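Local atomic coordinates of cupin 2 conserved barrel domain protein (Desulfovibrio desulfuricans subsp. desulfuricans str. G20, PDB entry 2Q30), a protein that is of unknown function but adopts the double-stranded beta-helix fold of the RmlC-like cupins. Residues A[36-41]-A[100-105]. Numbering follows the deposited sequence. Where two conformers were deposited one is given.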
# COMPACT_ATOMS: atom_id res chain seq x y z
N VAL A 36 5.99 -5.57 4.32
CA VAL A 36 6.01 -5.64 5.78
C VAL A 36 5.22 -4.50 6.39
O VAL A 36 5.18 -3.38 5.85
CB VAL A 36 7.47 -5.60 6.31
CG1 VAL A 36 8.16 -6.91 6.03
CG2 VAL A 36 8.25 -4.42 5.71
N SER A 37 4.58 -4.79 7.52
CA SER A 37 3.79 -3.81 8.23
C SER A 37 4.55 -3.41 9.49
O SER A 37 5.37 -4.19 10.00
CB SER A 37 2.40 -4.32 8.58
OG SER A 37 2.43 -5.37 9.50
N PHE A 38 4.26 -2.20 9.95
CA PHE A 38 4.79 -1.65 11.20
C PHE A 38 3.61 -1.07 11.96
O PHE A 38 2.85 -0.29 11.39
CB PHE A 38 5.86 -0.61 10.95
CG PHE A 38 7.07 -1.15 10.26
CD1 PHE A 38 7.15 -1.17 8.87
CD2 PHE A 38 8.17 -1.61 11.00
CE1 PHE A 38 8.31 -1.66 8.24
CE2 PHE A 38 9.30 -2.11 10.38
CZ PHE A 38 9.38 -2.12 9.00
N THR A 39 3.40 -1.52 13.20
CA THR A 39 2.28 -1.07 14.02
C THR A 39 2.88 -0.34 15.22
O THR A 39 3.76 -0.88 15.91
CB THR A 39 1.39 -2.22 14.47
OG1 THR A 39 1.05 -3.03 13.32
CG2 THR A 39 0.13 -1.67 15.15
N PHE A 40 2.41 0.87 15.42
CA PHE A 40 2.93 1.77 16.41
C PHE A 40 1.87 2.21 17.37
O PHE A 40 0.74 2.49 16.97
CB PHE A 40 3.40 3.06 15.73
CG PHE A 40 4.37 2.86 14.61
CD1 PHE A 40 5.73 2.81 14.86
CD2 PHE A 40 3.93 2.75 13.29
CE1 PHE A 40 6.64 2.65 13.81
CE2 PHE A 40 4.84 2.60 12.24
CZ PHE A 40 6.20 2.56 12.52
N LYS A 41 2.26 2.29 18.64
CA LYS A 41 1.49 3.02 19.64
C LYS A 41 1.91 4.46 19.40
O LYS A 41 3.00 4.72 18.85
CB LYS A 41 1.81 2.62 21.08
CG LYS A 41 1.33 1.23 21.52
CD LYS A 41 -0.20 1.06 21.48
CE LYS A 41 -1.01 1.93 22.43
NZ LYS A 41 -2.50 1.78 22.14
N MSE A 100 -0.84 3.89 15.07
CA MSE A 100 -0.70 3.91 13.63
C MSE A 100 -0.21 2.60 13.07
O MSE A 100 0.60 1.91 13.70
CB MSE A 100 0.33 4.98 13.31
CG MSE A 100 0.45 5.41 11.87
SE MSE A 100 2.09 6.41 11.66
CE MSE A 100 3.25 5.01 11.33
N LYS A 101 -0.69 2.27 11.88
CA LYS A 101 -0.18 1.12 11.15
C LYS A 101 0.14 1.55 9.73
O LYS A 101 -0.64 2.29 9.08
CB LYS A 101 -1.11 -0.08 11.21
CG LYS A 101 -0.49 -1.35 10.68
CD LYS A 101 -1.38 -2.56 10.93
CE LYS A 101 -0.76 -3.88 10.46
NZ LYS A 101 -1.60 -5.06 10.90
N VAL A 102 1.30 1.10 9.26
CA VAL A 102 1.75 1.34 7.89
C VAL A 102 2.14 0.05 7.21
O VAL A 102 2.46 -0.92 7.88
CB VAL A 102 2.94 2.36 7.82
CG1 VAL A 102 2.52 3.68 8.45
CG2 VAL A 102 4.20 1.79 8.46
N LEU A 103 2.10 0.06 5.88
CA LEU A 103 2.50 -1.07 5.05
C LEU A 103 3.63 -0.60 4.17
O LEU A 103 3.52 0.42 3.51
CB LEU A 103 1.34 -1.52 4.17
CG LEU A 103 1.58 -2.85 3.43
CD1 LEU A 103 1.84 -4.01 4.41
CD2 LEU A 103 0.36 -3.16 2.55
N VAL A 104 4.71 -1.37 4.16
CA VAL A 104 5.87 -1.05 3.37
C VAL A 104 6.03 -2.11 2.32
O VAL A 104 6.01 -3.27 2.65
CB VAL A 104 7.14 -1.00 4.27
CG1 VAL A 104 8.41 -0.66 3.42
CG2 VAL A 104 6.93 -0.00 5.39
N THR A 105 6.20 -1.70 1.06
CA THR A 105 6.47 -2.56 -0.09
C THR A 105 7.82 -2.12 -0.65
O THR A 105 8.00 -0.94 -0.95
CB THR A 105 5.38 -2.47 -1.18
OG1 THR A 105 4.12 -2.83 -0.58
CG2 THR A 105 5.70 -3.45 -2.33
O HOH W 1 0.19 -6.92 9.68
O HOH W 2 -0.55 -5.24 13.53
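Residues 36-40 and 100-105 pair as antiparallel strands, the axes of these segments 4.7 Å apart at closest approach, and six backbone hydrogen bonds join them as neighbours in the larger sheet of the cupin double-stranded beta-helix. Val36, Phe38 and Phe40 each exchange two bonds, with Val104, Val102 and Met100; the one from Phe40 N to Met100 O, 2.7 Å, runs nearly along the C=O axis. Those six side chains share the apolar face, where Val94 and Ala96 of strand 92-96 in the second sheet pack on Phe40. Phe38 leans diagonally across the pair, so that Val104 CG2 meets its ring edge at Phe38 CE1, 3.6 Å away. Val102 CG2 touches the Phe40 ring at its edge, in plane, while selenomethionine Met100 runs alongside Phe40 and bends at chi3 (87°), its SE 5.2 Å from the ring centroid in an oblique Met-aromatic contact. The other face is polar around Lys101. Its chain, extended throughout, crosses Thr39 obliquely, with Lys101 CD 3.4 Å from Thr39 OG1. Lys101 NZ is hydrogen-bonded to Leu11 O and donates to two waters; one water donates in turn to Ser37 OG (2.7 Å), the other to Thr39 OG1 (2.7 Å).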